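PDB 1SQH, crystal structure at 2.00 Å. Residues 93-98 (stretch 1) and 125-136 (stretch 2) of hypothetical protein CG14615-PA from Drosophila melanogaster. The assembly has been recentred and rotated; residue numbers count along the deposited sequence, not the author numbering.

Stretch 1, residues 93-98: VSFFSW
Stretch 2, residues 125-136: TNVDLGFCNRVK

Stretch 1 runs as an extended strand through Val 93–Phe 96, then leaves it as a loop; stretch 2 turns a corner at Asn 126 (phi/psi 41/54) and enters a helix just after Asp 128. Strand and helix axes approach to 10.3 Å, their N-to-C directions 121° apart. CA atoms of Ser 94 and Thr 125 lie 5.4 Å apart, those of Phe 96 and Asp 128 7.8 Å.

Val 93 (chi1 t) points its CB away: Thr 125 N donates to Val 93 O at 2.8 Å, 154°. Ser 94 (t) accepts on OG from Asn 126 ND2 at 2.8 Å, 159°; Asn 126 (chi1 45°, chi2 -81°) is steadied by Thr 125 OG1 donating to its OD1 at 2.8 Å. Water 1 accepts from Phe 95 N at 2.9 Å and is placed to donate to Thr 125 O at 3.1 Å, though it has more acceptors in reach than protons.

Phe 95 (p, chi2 80°) packs against apolar side chains: CE1 lies 3.6 Å from Phe 131 CD2, and CZ 4.0 Å from Val 127 CG1 and 4.2 Å from Val 135 CG2. Phe 96 (t, chi2 80°) offers its face to the edge of Phe 131 (m, chi2 -41°), centroids 5.8 Å apart, planes at 66°. Asp 128 OD2 caps the helix, accepting from Gly 130 N at 2.7 Å. Ser 97 O sits 3.9 Å from Phe 131 CZ.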

ATOM      1  N   VAL A  93       4.503   8.233  -5.658  1.00 28.00           N
ATOM      2  CA  VAL A  93       4.277   7.919  -7.059  1.00 28.13           C
ATOM      3  C   VAL A  93       4.340   6.424  -7.337  1.00 27.33           C
ATOM      4  O   VAL A  93       5.214   5.713  -6.836  1.00 27.16           O
ATOM      5  CB  VAL A  93       5.329   8.619  -7.977  1.00 28.75           C
ATOM      6  CG1 VAL A  93       4.987   8.388  -9.435  1.00 25.51           C
ATOM      7  CG2 VAL A  93       5.380  10.108  -7.684  1.00 29.25           C
ATOM      8  N   SER A  94       3.385   5.958  -8.128  1.00 27.77           N
ATOM      9  CA  SER A  94       3.321   4.561  -8.545  1.00 26.19           C
ATOM     10  C   SER A  94       3.199   4.598 -10.059  1.00 25.12           C
ATOM     11  O   SER A  94       2.608   5.526 -10.609  1.00 26.21           O
ATOM     12  CB  SER A  94       2.092   3.855  -7.961  1.00 25.51           C
ATOM     13  OG  SER A  94       2.000   2.529  -8.461  1.00 19.99           O
ATOM     14  N   PHE A  95       3.755   3.601 -10.733  1.00 24.17           N
ATOM     15  CA  PHE A  95       3.672   3.562 -12.184  1.00 23.92           C
ATOM     16  C   PHE A  95       4.019   2.192 -12.750  1.00 23.45           C
ATOM     17  O   PHE A  95       4.731   1.404 -12.127  1.00 23.19           O
ATOM     18  CB  PHE A  95       4.599   4.617 -12.791  1.00 22.36           C
ATOM     19  CG  PHE A  95       6.043   4.450 -12.407  1.00 23.77           C
ATOM     20  CD1 PHE A  95       6.850   3.520 -13.054  1.00 23.31           C
ATOM     21  CD2 PHE A  95       6.591   5.210 -11.376  1.00 23.55           C
ATOM     22  CE1 PHE A  95       8.191   3.354 -12.683  1.00 23.88           C
ATOM     23  CE2 PHE A  95       7.927   5.050 -11.000  1.00 24.27           C
ATOM     24  CZ  PHE A  95       8.723   4.118 -11.656  1.00 23.54           C
ATOM     25  N   PHE A  96       3.496   1.925 -13.941  1.00 22.66           N
ATOM     26  CA  PHE A  96       3.747   0.676 -14.631  1.00 22.26           C
ATOM     27  C   PHE A  96       3.328   0.783 -16.084  1.00 22.00           C
ATOM     28  O   PHE A  96       2.630   1.707 -16.483  1.00 20.57           O
ATOM     29  CB  PHE A  96       2.979  -0.495 -13.998  1.00 19.42           C
ATOM     30  CG  PHE A  96       3.544  -1.838 -14.368  1.00 17.69           C
ATOM     31  CD1 PHE A  96       4.673  -2.327 -13.712  1.00 17.80           C
ATOM     32  CD2 PHE A  96       3.021  -2.568 -15.439  1.00 18.19           C
ATOM     33  CE1 PHE A  96       5.280  -3.523 -14.111  1.00 16.61           C
ATOM     34  CE2 PHE A  96       3.614  -3.762 -15.856  1.00 16.50           C
ATOM     35  CZ  PHE A  96       4.749  -4.241 -15.189  1.00 17.36           C
ATOM     36  N   SER A  97       3.779  -0.186 -16.862  1.00 22.95           N
ATOM     37  CA  SER A  97       3.455  -0.303 -18.273  1.00 25.86           C
ATOM     38  C   SER A  97       4.083  -1.616 -18.689  1.00 26.55           C
ATOM     39  O   SER A  97       5.112  -2.010 -18.136  1.00 25.93           O
ATOM     40  CB  SER A  97       4.063   0.837 -19.097  1.00 25.99           C
ATOM     41  OG  SER A  97       3.778   0.626 -20.474  1.00 24.27           O
ATOM     42  N   TRP A  98       3.468  -2.308 -19.640  1.00 28.70           N
ATOM     43  CA  TRP A  98       4.036  -3.569 -20.075  1.00 31.37           C
ATOM     44  C   TRP A  98       4.526  -3.535 -21.510  1.00 33.47           C
ATOM     45  O   TRP A  98       4.576  -4.564 -22.178  1.00 34.53           O
ATOM     46  CB  TRP A  98       3.038  -4.717 -19.858  1.00 29.79           C
ATOM     47  CG  TRP A  98       1.719  -4.597 -20.567  1.00 28.03           C
ATOM     48  CD1 TRP A  98       1.481  -4.774 -21.896  1.00 26.72           C
ATOM     49  CD2 TRP A  98       0.448  -4.336 -19.961  1.00 27.70           C
ATOM     50  NE1 TRP A  98       0.139  -4.645 -22.160  1.00 25.54           N
ATOM     51  CE2 TRP A  98      -0.518  -4.375 -20.989  1.00 25.57           C
ATOM     52  CE3 TRP A  98       0.033  -4.076 -18.644  1.00 27.90           C
ATOM     53  CZ2 TRP A  98      -1.882  -4.162 -20.744  1.00 25.90           C
ATOM     54  CZ3 TRP A  98      -1.329  -3.867 -18.401  1.00 28.12           C
ATOM     55  CH2 TRP A  98      -2.267  -3.911 -19.451  1.00 26.74           C
ATOM     56  N   THR A 125       6.720   4.384  -4.818  1.00 21.89           N
ATOM     57  CA  THR A 125       6.203   3.134  -4.239  1.00 21.62           C
ATOM     58  C   THR A 125       6.051   1.959  -5.207  1.00 21.28           C
ATOM     59  O   THR A 125       5.768   2.138  -6.397  1.00 20.69           O
ATOM     60  CB  THR A 125       4.828   3.376  -3.567  1.00 21.34           C
ATOM     61  OG1 THR A 125       3.862   3.739  -4.564  1.00 21.01           O
ATOM     62  CG2 THR A 125       4.928   4.495  -2.534  1.00 19.06           C
ATOM     63  N   ASN A 126       6.217   0.752  -4.677  1.00 20.38           N
ATOM     64  CA  ASN A 126       6.097  -0.480  -5.466  1.00 20.66           C
ATOM     65  C   ASN A 126       6.726  -0.410  -6.865  1.00 20.61           C
ATOM     66  O   ASN A 126       6.074  -0.728  -7.863  1.00 20.48           O
ATOM     67  CB  ASN A 126       4.613  -0.912  -5.575  1.00 17.69           C
ATOM     68  CG  ASN A 126       3.673   0.246  -5.894  1.00 20.83           C
ATOM     69  OD1 ASN A 126       3.281   1.023  -5.002  1.00 21.31           O
ATOM     70  ND2 ASN A 126       3.309   0.376  -7.169  1.00 16.52           N
ATOM     71  N   VAL A 127       8.000  -0.026  -6.925  1.00 21.45           N
ATOM     72  CA  VAL A 127       8.718   0.090  -8.196  1.00 21.02           C
ATOM     73  C   VAL A 127       9.257  -1.250  -8.664  1.00 21.42           C
ATOM     74  O   VAL A 127       9.961  -1.936  -7.918  1.00 21.58           O
ATOM     75  CB  VAL A 127       9.930   1.049  -8.100  1.00 20.74           C
ATOM     76  CG1 VAL A 127      10.482   1.311  -9.496  1.00 20.96           C
ATOM     77  CG2 VAL A 127       9.534   2.342  -7.410  1.00 19.09           C
ATOM     78  N   ASP A 128       8.928  -1.607  -9.904  1.00 21.91           N
ATOM     79  CA  ASP A 128       9.380  -2.866 -10.492  1.00 26.21           C
ATOM     80  C   ASP A 128      10.903  -2.855 -10.577  1.00 28.07           C
ATOM     81  O   ASP A 128      11.511  -1.811 -10.844  1.00 28.90           O
ATOM     82  CB  ASP A 128       8.789  -3.032 -11.892  1.00 27.36           C
ATOM     83  CG  ASP A 128       9.101  -4.378 -12.498  1.00 30.37           C
ATOM     84  OD1 ASP A 128       8.270  -5.303 -12.361  1.00 29.86           O
ATOM     85  OD2 ASP A 128      10.186  -4.515 -13.102  1.00 32.23           O
ATOM     86  N   LEU A 129      11.524  -4.006 -10.351  1.00 28.43           N
ATOM     87  CA  LEU A 129      12.981  -4.089 -10.397  1.00 31.47           C
ATOM     88  C   LEU A 129      13.573  -3.610 -11.724  1.00 32.95           C
ATOM     89  O   LEU A 129      14.718  -3.164 -11.771  1.00 35.34           O
ATOM     90  CB  LEU A 129      13.432  -5.525 -10.121  1.00 32.00           C
ATOM     91  CG  LEU A 129      13.098  -6.000  -8.705  1.00 35.06           C
ATOM     92  CD1 LEU A 129      13.464  -7.467  -8.537  1.00 34.86           C
ATOM     93  CD2 LEU A 129      13.842  -5.132  -7.698  1.00 35.48           C
ATOM     94  N   GLY A 130      12.791  -3.690 -12.794  1.00 32.46           N
ATOM     95  CA  GLY A 130      13.291  -3.271 -14.088  1.00 32.46           C
ATOM     96  C   GLY A 130      13.243  -1.775 -14.327  1.00 32.18           C
ATOM     97  O   GLY A 130      13.738  -1.298 -15.350  1.00 31.96           O
ATOM     98  N   PHE A 131      12.640  -1.036 -13.399  1.00 31.27           N
ATOM     99  CA  PHE A 131      12.539   0.414 -13.531  1.00 31.33           C
ATOM    100  C   PHE A 131      13.408   1.114 -12.497  1.00 31.66           C
ATOM    101  O   PHE A 131      13.674   2.310 -12.614  1.00 32.79           O
ATOM    102  CB  PHE A 131      11.095   0.905 -13.322  1.00 31.31           C
ATOM    103  CG  PHE A 131      10.092   0.341 -14.292  1.00 30.35           C
ATOM    104  CD1 PHE A 131      10.395   0.202 -15.644  1.00 29.50           C
ATOM    105  CD2 PHE A 131       8.814  -0.004 -13.853  1.00 29.51           C
ATOM    106  CE1 PHE A 131       9.430  -0.278 -16.559  1.00 31.41           C
ATOM    107  CE2 PHE A 131       7.842  -0.480 -14.749  1.00 29.36           C
ATOM    108  CZ  PHE A 131       8.151  -0.618 -16.105  1.00 29.36           C
ATOM    109  N   CYS A 132      13.851   0.374 -11.488  1.00 30.34           N
ATOM    110  CA  CYS A 132      14.647   0.958 -10.418  1.00 31.79           C
ATOM    111  C   CYS A 132      15.901   1.748 -10.801  1.00 33.79           C
ATOM    112  O   CYS A 132      16.030   2.916 -10.428  1.00 33.04           O
ATOM    113  CB  CYS A 132      15.014  -0.121  -9.394  1.00 32.14           C
ATOM    114  SG  CYS A 132      13.604  -0.705  -8.397  1.00 28.29           S
ATOM    115  N   ASN A 133      16.820   1.129 -11.535  1.00 34.48           N
ATOM    116  CA  ASN A 133      18.062   1.811 -11.905  1.00 36.36           C
ATOM    117  C   ASN A 133      17.806   3.072 -12.724  1.00 35.35           C
ATOM    118  O   ASN A 133      18.281   4.158 -12.380  1.00 34.16           O
ATOM    119  CB  ASN A 133      18.984   0.866 -12.691  1.00 39.38           C
ATOM    120  CG  ASN A 133      20.432   1.361 -12.743  1.00 43.55           C
ATOM    121  OD1 ASN A 133      21.117   1.421 -11.717  1.00 44.60           O
ATOM    122  ND2 ASN A 133      20.899   1.716 -13.942  1.00 43.65           N
ATOM    123  N   ARG A 134      17.046   2.932 -13.802  1.00 34.22           N
ATOM    124  CA  ARG A 134      16.767   4.075 -14.645  1.00 33.88           C
ATOM    125  C   ARG A 134      16.058   5.198 -13.898  1.00 33.79           C
ATOM    126  O   ARG A 134      16.404   6.363 -14.069  1.00 33.53           O
ATOM    127  CB  ARG A 134      15.943   3.653 -15.859  1.00 35.51           C
ATOM    128  CG  ARG A 134      15.735   4.769 -16.859  1.00 36.99           C
ATOM    129  CD  ARG A 134      15.173   4.268 -18.179  1.00 37.16           C
ATOM    130  NE  ARG A 134      15.007   5.374 -19.116  1.00 39.69           N
ATOM    131  CZ  ARG A 134      14.575   5.248 -20.367  1.00 40.16           C
ATOM    132  NH1 ARG A 134      14.258   4.052 -20.851  1.00 41.91           N
ATOM    133  NH2 ARG A 134      14.455   6.323 -21.134  1.00 41.86           N
ATOM    134  N   VAL A 135      15.086   4.869 -13.054  1.00 32.03           N
ATOM    135  CA  VAL A 135      14.377   5.923 -12.337  1.00 30.45           C
ATOM    136  C   VAL A 135      15.290   6.651 -11.351  1.00 30.17           C
ATOM    137  O   VAL A 135      15.086   7.832 -11.062  1.00 29.40           O
ATOM    138  CB  VAL A 135      13.162   5.383 -11.565  1.00 29.23           C
ATOM    139  CG1 VAL A 135      13.613   4.714 -10.273  1.00 26.43           C
ATOM    140  CG2 VAL A 135      12.194   6.514 -11.278  1.00 28.57           C
ATOM    141  N   LYS A 136      16.294   5.955 -10.830  1.00 29.74           N
ATOM    142  CA  LYS A 136      17.204   6.595  -9.891  1.00 31.57           C
ATOM    143  C   LYS A 136      18.117   7.562 -10.644  1.00 32.88           C
ATOM    144  O   LYS A 136      18.463   8.628 -10.127  1.00 33.62           O
ATOM    145  CB  LYS A 136      18.025   5.548  -9.133  1.00 30.40           C
ATOM    146  CG  LYS A 136      17.179   4.637  -8.229  1.00 29.91           C
ATOM    147  CD  LYS A 136      18.000   3.496  -7.638  1.00 30.22           C
ATOM    148  CE  LYS A 136      17.112   2.470  -6.922  1.00 31.77           C
ATOM    149  NZ  LYS A 136      17.897   1.340  -6.332  1.00 29.40           N
TER
HETATM  150  O   HOH W   1       5.873   2.076  -9.468  1.00 27.11           O